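Long-range contacts in rhamnose ABC transporter, periplasmic rhamnose-binding protein (PDB 4KVF), which probably binds a carbohydrate, presumably rhamnose, outside the cell membrane and delivers it to an ABC-type sugar importer: residues Y44-N50 / Y72-N78; S241-S245 / Y267-V273; K274-N280 / P329-A334. Residues are numbered along the deposited sequence.

Contact 1: Y44-N50 / Y72-N78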
loop_
_atom_site.group_PDB
_atom_site.type_symbol
_atom_site.label_atom_id
_atom_site.label_comp_id
_atom_site.label_asym_id
_atom_site.label_seq_id
_atom_site.Cartn_x
_atom_site.Cartn_y
_atom_site.Cartn_z
ATOM N N TYR A 44 -11.840 -1.809 13.296
ATOM C CA TYR A 44 -11.259 -1.955 11.963
ATOM C C TYR A 44 -12.175 -2.771 11.058
ATOM O O TYR A 44 -12.675 -3.834 11.446
ATOM C CB TYR A 44 -9.901 -2.644 12.048
ATOM C CG TYR A 44 -8.823 -1.711 12.512
ATOM C CD1 TYR A 44 -8.747 -1.322 13.842
ATOM C CD2 TYR A 44 -7.906 -1.185 11.619
ATOM C CE1 TYR A 44 -7.776 -0.436 14.277
ATOM C CE2 TYR A 44 -6.936 -0.299 12.043
ATOM C CZ TYR A 44 -6.875 0.068 13.372
ATOM O OH TYR A 44 -5.895 0.945 13.784
ATOM N N LEU A 45 -12.376 -2.261 9.846
ATOM C CA LEU A 45 -13.190 -2.924 8.821
ATOM C C LEU A 45 -12.375 -2.973 7.541
ATOM O O LEU A 45 -12.467 -2.065 6.691
ATOM C CB LEU A 45 -14.497 -2.151 8.576
ATOM C CG LEU A 45 -15.444 -2.613 7.453
ATOM C CD1 LEU A 45 -15.694 -4.109 7.511
ATOM C CD2 LEU A 45 -16.765 -1.852 7.557
ATOM N N PRO A 46 -11.579 -4.035 7.389
ATOM C CA PRO A 46 -10.799 -4.216 6.163
ATOM C C PRO A 46 -11.707 -4.655 5.015
ATOM O O PRO A 46 -12.901 -4.868 5.227
ATOM C CB PRO A 46 -9.824 -5.324 6.546
ATOM C CG PRO A 46 -10.606 -6.170 7.517
ATOM C CD PRO A 46 -11.478 -5.202 8.293
ATOM N N LYS A 47 -11.151 -4.777 3.814
ATOM C CA LYS A 47 -11.923 -5.261 2.672
ATOM C C LYS A 47 -12.370 -6.712 2.853
ATOM O O LYS A 47 -13.512 -7.056 2.553
ATOM C CB LYS A 47 -11.122 -5.106 1.379
ATOM C CG LYS A 47 -10.765 -3.660 1.086
ATOM C CD LYS A 47 -10.267 -3.484 -0.334
ATOM C CE LYS A 47 -10.461 -2.051 -0.785
ATOM N NZ LYS A 47 -9.830 -1.816 -2.115
ATOM N N GLN A 48 -11.461 -7.557 3.334
ATOM C CA GLN A 48 -11.776 -8.955 3.624
ATOM C C GLN A 48 -11.016 -9.449 4.848
ATOM O O GLN A 48 -9.807 -9.239 4.961
ATOM C CB GLN A 48 -11.454 -9.857 2.427
ATOM C CG GLN A 48 -12.476 -9.818 1.299
ATOM C CD GLN A 48 -12.413 -11.048 0.400
ATOM O OE1 GLN A 48 -12.035 -12.136 0.839
ATOM N NE2 GLN A 48 -12.788 -10.878 -0.867
ATOM N N LEU A 49 -11.727 -10.105 5.762
ATOM C CA LEU A 49 -11.094 -10.733 6.917
ATOM C C LEU A 49 -10.357 -12.002 6.499
ATOM O O LEU A 49 -10.667 -12.596 5.464
ATOM C CB LEU A 49 -12.137 -11.085 7.983
ATOM C CG LEU A 49 -12.718 -9.931 8.799
ATOM C CD1 LEU A 49 -13.647 -10.434 9.909
ATOM C CD2 LEU A 49 -11.575 -9.134 9.372
ATOM N N ASN A 50 -9.372 -12.397 7.303
ATOM C CA ASN A 50 -8.754 -13.720 7.205
ATOM C C ASN A 50 -7.924 -14.020 5.950
ATOM O O ASN A 50 -8.093 -15.056 5.310
ATOM C CB ASN A 50 -9.796 -14.821 7.450
ATOM C CG ASN A 50 -10.381 -14.760 8.851
ATOM O OD1 ASN A 50 -11.600 -14.668 9.028
ATOM N ND2 ASN A 50 -9.509 -14.802 9.857
ATOM N N TYR A 72 -9.790 -2.452 21.071
ATOM C CA TYR A 72 -9.711 -2.821 19.649
ATOM C C TYR A 72 -10.836 -3.776 19.233
ATOM O O TYR A 72 -11.144 -4.727 19.946
ATOM C CB TYR A 72 -8.344 -3.453 19.375
ATOM C CG TYR A 72 -8.185 -4.171 18.051
ATOM C CD1 TYR A 72 -7.841 -3.478 16.899
ATOM C CD2 TYR A 72 -8.319 -5.554 17.970
ATOM C CE1 TYR A 72 -7.665 -4.138 15.691
ATOM C CE2 TYR A 72 -8.143 -6.222 16.768
ATOM C CZ TYR A 72 -7.816 -5.509 15.636
ATOM O OH TYR A 72 -7.649 -6.180 14.449
ATOM N N LYS A 73 -11.447 -3.515 18.081
ATOM C CA LYS A 73 -12.433 -4.426 17.517
ATOM C C LYS A 73 -12.156 -4.646 16.026
ATOM O O LYS A 73 -11.759 -3.720 15.315
ATOM C CB LYS A 73 -13.842 -3.875 17.732
ATOM C CG LYS A 73 -14.937 -4.655 17.037
ATOM C CD LYS A 73 -16.303 -4.163 17.490
ATOM C CE LYS A 73 -16.952 -5.124 18.474
ATOM N NZ LYS A 73 -17.714 -6.221 17.801
ATOM N N LEU A 74 -12.342 -5.882 15.571
ATOM C CA LEU A 74 -12.184 -6.226 14.163
ATOM C C LEU A 74 -13.490 -6.835 13.683
ATOM O O LEU A 74 -14.002 -7.782 14.290
ATOM C CB LEU A 74 -11.045 -7.243 13.985
ATOM C CG LEU A 74 -10.728 -7.779 12.578
ATOM C CD1 LEU A 74 -10.244 -6.660 11.649
ATOM C CD2 LEU A 74 -9.702 -8.913 12.616
ATOM N N VAL A 75 -14.040 -6.280 12.604
ATOM C CA VAL A 75 -15.224 -6.844 11.963
ATOM C C VAL A 75 -14.989 -6.887 10.455
ATOM O O VAL A 75 -14.077 -6.238 9.946
ATOM C CB VAL A 75 -16.510 -6.011 12.240
ATOM C CG1 VAL A 75 -16.786 -5.879 13.752
ATOM C CG2 VAL A 75 -16.412 -4.645 11.592
ATOM N N GLY A 76 -15.820 -7.638 9.743
ATOM C CA GLY A 76 -15.748 -7.645 8.293
ATOM C C GLY A 76 -16.236 -8.919 7.636
ATOM O O GLY A 76 -16.391 -9.956 8.291
ATOM N N PRO A 77 -16.494 -8.843 6.324
ATOM C CA PRO A 77 -17.006 -9.988 5.564
ATOM C C PRO A 77 -15.876 -10.981 5.374
ATOM O O PRO A 77 -14.718 -10.579 5.434
ATOM C CB PRO A 77 -17.399 -9.361 4.221
ATOM C CG PRO A 77 -16.422 -8.243 4.054
ATOM C CD PRO A 77 -16.191 -7.686 5.457
ATOM N N ASN A 78 -16.180 -12.256 5.166
ATOM C CA ASN A 78 -15.114 -13.168 4.784
ATOM C C ASN A 78 -15.181 -13.524 3.300
ATOM O O ASN A 78 -16.055 -13.046 2.570
ATOM C CB ASN A 78 -15.070 -14.418 5.669
ATOM C CG ASN A 78 -13.648 -14.888 5.937
ATOM O OD1 ASN A 78 -12.738 -14.625 5.146
ATOM N ND2 ASN A 78 -13.449 -15.580 7.056
#
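Strands 41-45 and 71-74 run parallel, with Y44 opposite L74 (CA-CA 4.9 Å). Y44 N donates to K73 O at 2.8 Å and V75 N to Y44 O at 3.0 Å, so Y44 spans two residues of its neighbour, as a parallel bridge requires. Beyond the strand ends the two segments stay together through L49 N to P77 O, 3.0 Å. The phenol of Y44 meets that of Y72 obliquely (CD1 to CE1 3.5 Å), while L49 CD2 reaches L74 CG at 3.6 Å and packs over the L74 side chain on the Y44 face of the sheet. G76 suits its place because its backbone angles (153°/164°) would jam a CB against the preceding carbonyl, and L49 CG would crowd it too. P77, already rigid, packs its CD on L45 CD1 (4.2 Å). This is the first beta-alpha-beta unit of a Rossmann-like lobe: helix 52-67 covers Y72 and L74, helix 85-94 covers L45, V75 and P77 across the sheet, and strand 99-102 continues the sheet beyond strand 41-45, where L45 bonds to V101 and A103.

Contact 2: S241-S245 / Y267-V273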
loop_
_atom_site.group_PDB
_atom_site.type_symbol
_atom_site.label_atom_id
_atom_site.label_comp_id
_atom_site.label_asym_id
_atom_site.label_seq_id
_atom_site.Cartn_x
_atom_site.Cartn_y
_atom_site.Cartn_z
ATOM N N SER A 241 10.449 -13.520 -11.489
ATOM C CA SER A 241 11.579 -14.017 -10.716
ATOM C C SER A 241 11.703 -15.520 -10.855
ATOM O O SER A 241 12.809 -16.058 -11.002
ATOM C CB SER A 241 11.410 -13.656 -9.242
ATOM O OG SER A 241 11.266 -12.259 -9.097
ATOM N N ARG A 242 10.564 -16.202 -10.810
ATOM C CA ARG A 242 10.571 -17.652 -10.938
ATOM C C ARG A 242 11.098 -18.063 -12.307
ATOM O O ARG A 242 11.836 -19.038 -12.423
ATOM C CB ARG A 242 9.184 -18.251 -10.692
ATOM C CG ARG A 242 9.195 -19.774 -10.605
ATOM C CD ARG A 242 7.841 -20.333 -10.208
ATOM N NE ARG A 242 6.847 -20.177 -11.265
ATOM C CZ ARG A 242 5.878 -19.270 -11.253
ATOM N NH1 ARG A 242 5.022 -19.207 -12.263
ATOM N NH2 ARG A 242 5.761 -18.425 -10.233
ATOM N N TYR A 243 10.729 -17.319 -13.345
ATOM C CA TYR A 243 11.271 -17.613 -14.667
ATOM C C TYR A 243 12.768 -17.350 -14.713
ATOM O O TYR A 243 13.539 -18.204 -15.129
ATOM C CB TYR A 243 10.602 -16.809 -15.781
ATOM C CG TYR A 243 11.358 -16.993 -17.076
ATOM C CD1 TYR A 243 11.319 -18.200 -17.743
ATOM C CD2 TYR A 243 12.142 -15.976 -17.606
ATOM C CE1 TYR A 243 12.025 -18.394 -18.915
ATOM C CE2 TYR A 243 12.859 -16.162 -18.785
ATOM C CZ TYR A 243 12.791 -17.371 -19.434
ATOM O OH TYR A 243 13.491 -17.569 -20.607
ATOM N N VAL A 244 13.173 -16.149 -14.312
ATOM C CA VAL A 244 14.584 -15.776 -14.369
ATOM C C VAL A 244 15.466 -16.707 -13.529
ATOM O O VAL A 244 16.551 -17.095 -13.962
ATOM C CB VAL A 244 14.787 -14.288 -14.002
ATOM C CG1 VAL A 244 16.257 -13.967 -13.829
ATOM C CG2 VAL A 244 14.173 -13.409 -15.088
ATOM N N SER A 245 14.971 -17.104 -12.359
ATOM C CA SER A 245 15.711 -17.986 -11.458
ATOM C C SER A 245 16.073 -19.321 -12.102
ATOM O O SER A 245 17.137 -19.884 -11.833
ATOM C CB SER A 245 14.907 -18.225 -10.178
ATOM O OG SER A 245 15.657 -18.968 -9.233
ATOM N N TYR A 267 13.525 -15.843 -3.676
ATOM C CA TYR A 267 14.185 -15.230 -4.827
ATOM C C TYR A 267 15.214 -14.175 -4.406
ATOM O O TYR A 267 16.182 -13.905 -5.123
ATOM C CB TYR A 267 13.146 -14.677 -5.818
ATOM C CG TYR A 267 12.217 -15.762 -6.301
ATOM C CD1 TYR A 267 12.703 -16.815 -7.059
ATOM C CD2 TYR A 267 10.867 -15.760 -5.971
ATOM C CE1 TYR A 267 11.879 -17.830 -7.486
ATOM C CE2 TYR A 267 10.026 -16.784 -6.401
ATOM C CZ TYR A 267 10.546 -17.811 -7.160
ATOM O OH TYR A 267 9.743 -18.833 -7.598
ATOM N N VAL A 268 15.006 -13.594 -3.232
ATOM C CA VAL A 268 15.987 -12.689 -2.655
ATOM C C VAL A 268 17.179 -13.484 -2.116
ATOM O O VAL A 268 18.340 -13.174 -2.405
ATOM C CB VAL A 268 15.352 -11.821 -1.550
ATOM C CG1 VAL A 268 16.415 -11.050 -0.798
ATOM C CG2 VAL A 268 14.333 -10.873 -2.160
ATOM N N LYS A 269 16.882 -14.536 -1.360
ATOM C CA LYS A 269 17.925 -15.378 -0.780
ATOM C C LYS A 269 18.749 -16.132 -1.829
ATOM O O LYS A 269 19.906 -16.480 -1.574
ATOM C CB LYS A 269 17.332 -16.334 0.266
ATOM C CG LYS A 269 16.735 -15.613 1.479
ATOM C CD LYS A 269 16.290 -16.578 2.575
ATOM C CE LYS A 269 15.990 -15.845 3.884
ATOM N NZ LYS A 269 17.105 -14.974 4.353
ATOM N N ASP A 270 18.178 -16.378 -3.010
ATOM C CA ASP A 270 18.936 -17.094 -4.045
ATOM C C ASP A 270 19.652 -16.168 -5.041
ATOM O O ASP A 270 20.341 -16.635 -5.947
ATOM C CB ASP A 270 18.114 -18.217 -4.730
ATOM C CG ASP A 270 17.132 -17.705 -5.794
ATOM O OD1 ASP A 270 17.027 -16.481 -6.021
ATOM O OD2 ASP A 270 16.449 -18.552 -6.411
ATOM N N GLY A 271 19.490 -14.858 -4.856
ATOM C CA GLY A 271 20.216 -13.879 -5.650
ATOM C C GLY A 271 19.546 -13.418 -6.939
ATOM O O GLY A 271 20.134 -12.657 -7.711
ATOM N N THR A 272 18.324 -13.872 -7.185
ATOM C CA THR A 272 17.618 -13.486 -8.405
ATOM C C THR A 272 17.162 -12.036 -8.308
ATOM O O THR A 272 17.257 -11.266 -9.273
ATOM C CB THR A 272 16.391 -14.381 -8.659
ATOM O OG1 THR A 272 16.818 -15.742 -8.796
ATOM C CG2 THR A 272 15.663 -13.951 -9.926
ATOM N N VAL A 273 16.653 -11.672 -7.136
ATOM C CA VAL A 273 16.169 -10.318 -6.898
ATOM C C VAL A 273 17.008 -9.658 -5.811
ATOM O O VAL A 273 17.225 -10.238 -4.743
ATOM C CB VAL A 273 14.689 -10.325 -6.485
ATOM C CG1 VAL A 273 14.243 -8.932 -6.058
ATOM C CG2 VAL A 273 13.836 -10.853 -7.628
#
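The ring of Y267 lies against the helix that ends at S245: S241 CB sits over its face, 4.0 Å from the ring centroid, in a CH-pi contact, and R242 CB comes within 3.2 Å of Y267 OH. A small serine suits this spot, since a bulkier residue would hold the ring off the helix; its own OG is satisfied by I237 O in the preceding turn. R242 turns its guanidinium away, to a salt bridge with D209. Helices 234-245 and 261-269 are consecutive helices of an alpha/beta lobe, joined through strand 254-257, the edge strand of its four-stranded parallel sheet, and I255 of that strand touches S241, V244 and V273. At the end of the second helix G271 takes the positive phi (90°) of a Schellman motif, easy for glycine, in which T272 N returns weakly to Y267 O at 3.0 Å and G271 N to V268 O at 3.2 Å. D270 organises the turn: its OD1 accepts from T272 N at 3.1 Å, an Asx turn, and from T272 OG1 at 2.9 Å. The other carboxylate oxygen, OD2, receives S245 OG at 3.0 Å, tying the turn to the last residue of the first helix. Beside these polar atoms the methyl of T272 packs, CG2 lying 3.9 Å from V244 CG1.

Contact 3: K274-N280 / P329-A334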
loop_
_atom_site.group_PDB
_atom_site.type_symbol
_atom_site.label_atom_id
_atom_site.label_comp_id
_atom_site.label_asym_id
_atom_site.label_seq_id
_atom_site.Cartn_x
_atom_site.Cartn_y
_atom_site.Cartn_z
ATOM N N LYS A 274 17.497 -8.456 -6.093
ATOM C CA LYS A 274 18.333 -7.742 -5.134
ATOM C C LYS A 274 17.528 -6.719 -4.354
ATOM O O LYS A 274 17.780 -6.490 -3.168
ATOM C CB LYS A 274 19.526 -7.087 -5.836
ATOM C CG LYS A 274 20.473 -8.109 -6.470
ATOM C CD LYS A 274 21.807 -7.499 -6.873
ATOM C CE LYS A 274 21.872 -7.249 -8.372
ATOM N NZ LYS A 274 23.201 -6.718 -8.787
ATOM N N LYS A 275 16.542 -6.127 -5.016
ATOM C CA LYS A 275 15.765 -5.060 -4.416
ATOM C C LYS A 275 14.358 -5.064 -5.010
ATOM O O LYS A 275 14.183 -5.314 -6.203
ATOM C CB LYS A 275 16.445 -3.720 -4.709
ATOM C CG LYS A 275 16.332 -2.679 -3.612
ATOM C CD LYS A 275 17.098 -1.409 -3.985
ATOM C CE LYS A 275 18.238 -1.121 -3.010
ATOM N NZ LYS A 275 18.637 0.319 -3.037
ATOM N N PHE A 276 13.361 -4.823 -4.162
ATOM C CA PHE A 276 11.998 -4.556 -4.614
ATOM C C PHE A 276 11.311 -3.713 -3.542
ATOM O O PHE A 276 11.888 -3.473 -2.483
ATOM C CB PHE A 276 11.218 -5.850 -4.951
ATOM C CG PHE A 276 10.856 -6.703 -3.749
ATOM C CD1 PHE A 276 11.717 -7.688 -3.289
ATOM C CD2 PHE A 276 9.635 -6.541 -3.110
ATOM C CE1 PHE A 276 11.383 -8.473 -2.190
ATOM C CE2 PHE A 276 9.290 -7.324 -2.017
ATOM C CZ PHE A 276 10.170 -8.296 -1.556
ATOM N N ALA A 277 10.104 -3.238 -3.824
ATOM C CA ALA A 277 9.402 -2.360 -2.893
ATOM C C ALA A 277 8.006 -2.859 -2.554
ATOM O O ALA A 277 7.427 -3.664 -3.271
ATOM C CB ALA A 277 9.310 -0.943 -3.475
ATOM N N LEU A 278 7.477 -2.373 -1.437
ATOM C CA LEU A 278 6.048 -2.419 -1.160
ATOM C C LEU A 278 5.860 -1.469 0.011
ATOM O O LEU A 278 6.271 -0.312 -0.057
ATOM C CB LEU A 278 5.555 -3.836 -0.819
ATOM C CG LEU A 278 4.038 -4.058 -0.920
ATOM C CD1 LEU A 278 3.552 -4.133 -2.384
ATOM C CD2 LEU A 278 3.585 -5.288 -0.137
ATOM N N TRP A 279 5.285 -1.973 1.094
ATOM C CA TRP A 279 5.028 -1.181 2.288
ATOM C C TRP A 279 4.792 -2.161 3.436
ATOM O O TRP A 279 4.634 -3.356 3.205
ATOM C CB TRP A 279 3.818 -0.258 2.064
ATOM C CG TRP A 279 2.676 -0.905 1.314
ATOM C CD1 TRP A 279 1.691 -1.690 1.844
ATOM C CD2 TRP A 279 2.399 -0.807 -0.093
ATOM N NE1 TRP A 279 0.824 -2.096 0.853
ATOM C CE2 TRP A 279 1.237 -1.573 -0.342
ATOM C CE3 TRP A 279 3.017 -0.153 -1.159
ATOM C CZ2 TRP A 279 0.684 -1.696 -1.617
ATOM C CZ3 TRP A 279 2.466 -0.277 -2.423
ATOM C CH2 TRP A 279 1.311 -1.044 -2.641
ATOM N N ASN A 280 4.812 -1.676 4.672
ATOM C CA ASN A 280 4.546 -2.545 5.814
ATOM C C ASN A 280 3.093 -2.364 6.233
ATOM O O ASN A 280 2.734 -1.328 6.794
ATOM C CB ASN A 280 5.502 -2.230 6.972
ATOM C CG ASN A 280 5.269 -3.114 8.182
ATOM O OD1 ASN A 280 4.394 -3.991 8.179
ATOM N ND2 ASN A 280 6.075 -2.908 9.224
ATOM N N PRO A 329 7.656 4.238 -0.302
ATOM C CA PRO A 329 7.598 2.771 -0.291
ATOM C C PRO A 329 8.745 2.175 0.512
ATOM O O PRO A 329 9.831 2.755 0.563
ATOM C CB PRO A 329 7.765 2.406 -1.767
ATOM C CG PRO A 329 7.218 3.616 -2.496
ATOM C CD PRO A 329 7.649 4.788 -1.674
ATOM N N THR A 330 8.489 1.038 1.152
ATOM C CA THR A 330 9.525 0.316 1.873
ATOM C C THR A 330 10.313 -0.502 0.862
ATOM O O THR A 330 9.723 -1.152 0.003
ATOM C CB THR A 330 8.918 -0.651 2.913
ATOM O OG1 THR A 330 8.245 0.098 3.937
ATOM C CG2 THR A 330 10.006 -1.525 3.542
ATOM N N GLU A 331 11.639 -0.457 0.954
ATOM C CA GLU A 331 12.489 -1.262 0.087
ATOM C C GLU A 331 12.915 -2.542 0.778
ATOM O O GLU A 331 13.391 -2.520 1.913
ATOM C CB GLU A 331 13.738 -0.492 -0.328
ATOM C CG GLU A 331 13.503 0.587 -1.351
ATOM C CD GLU A 331 14.789 0.979 -2.041
ATOM O OE1 GLU A 331 15.822 0.350 -1.730
ATOM O OE2 GLU A 331 14.774 1.903 -2.881
ATOM N N PHE A 332 12.766 -3.658 0.080
ATOM C CA PHE A 332 13.172 -4.944 0.629
ATOM C C PHE A 332 14.442 -5.464 -0.040
ATOM O O PHE A 332 14.578 -5.404 -1.262
ATOM C CB PHE A 332 12.027 -5.951 0.498
ATOM C CG PHE A 332 10.753 -5.502 1.153
ATOM C CD1 PHE A 332 10.523 -5.752 2.494
ATOM C CD2 PHE A 332 9.791 -4.809 0.430
ATOM C CE1 PHE A 332 9.344 -5.337 3.104
ATOM C CE2 PHE A 332 8.612 -4.385 1.032
ATOM C CZ PHE A 332 8.387 -4.648 2.370
ATOM N N THR A 333 15.376 -5.949 0.781
ATOM C CA THR A 333 16.640 -6.519 0.320
ATOM C C THR A 333 16.969 -7.724 1.193
ATOM O O THR A 333 16.244 -8.020 2.144
ATOM C CB THR A 333 17.814 -5.518 0.448
ATOM O OG1 THR A 333 18.045 -5.221 1.832
ATOM C CG2 THR A 333 17.523 -4.227 -0.306
ATOM N N ALA A 334 18.069 -8.404 0.887
ATOM C CA ALA A 334 18.542 -9.494 1.737
ATOM C C ALA A 334 18.845 -8.992 3.148
ATOM O O ALA A 334 18.691 -9.728 4.124
ATOM C CB ALA A 334 19.771 -10.152 1.131
HETATM O O HOH W 1 19.356 -8.080 -1.366
HETATM O O HOH W 2 5.849 1.072 4.623
#
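F332 and F276 form the apolar centre of this two-stranded antiparallel ribbon, which lies near the junction of the two lobes of a periplasmic-binding-protein fold. Their rings are near parallel (24°) but slid apart, centroids 5.1 Å from each other, so the closer fit is F332 CB over the face of the F276 ring, 3.8 Å from its centroid. Flat aromatic side chains suit this face: F332 CE2 also reaches L278 CB at 3.6 Å, and helix 261-269 covers F276 through M264 and V268, while the ring of F340 meets F332 edge-to-face.

The backbones pair in antiparallel register, with the strand axes at 142°. F276 faces F332 with two hydrogen bonds, F276 N to F332 O (3.2 Å) and F332 N to F276 O (2.7 Å); L278 and T330 repeat this, with L278 N to T330 O and T330 N to L278 O both at 2.9 Å. Between them, A277 and E331 are a non-hydrogen-bonded pair with CA atoms 4.4 Å apart. A277 points to the other face, where helix 145-159 leaves room for little more than a methyl.

On that face E331 begins the polar edge. Its OE1 forms a salt bridge with K275 NZ (3.1 Å), weak as a hydrogen bond, and E158 is a second acidic partner of the lysine. Past the opposite end, N280 caps helix 281-296 by its OD1 accepting from A282 N. Water then fills both ends: one bridges K274 O (2.9 Å) to A334 N (2.6 Å), and another accepts from N280 N at 2.9 Å and lies 2.7 Å from T330 OG1.

How the contacts relate
From the N terminus, contact 1 closes first, looping back across helix 52-67 to join two neighbouring strands at one edge of the six-stranded sheet. Much later, contact 2 closes a loop through strand 254-257 and joins two helices of the other lobe. Contact 3 opens at the very next residue, 274, and closes the longest of the three loops, bringing the chain back near its C terminus. The three follow in series; none nests or crosses. Contacts 2 and 3 touch through V268, whose CG2 lies 3.8 Å from F276 CE1, so helix 261-269 serves both. Contact 1 stands apart, its centre 26 Å from that of contact 3, across the chain's centre.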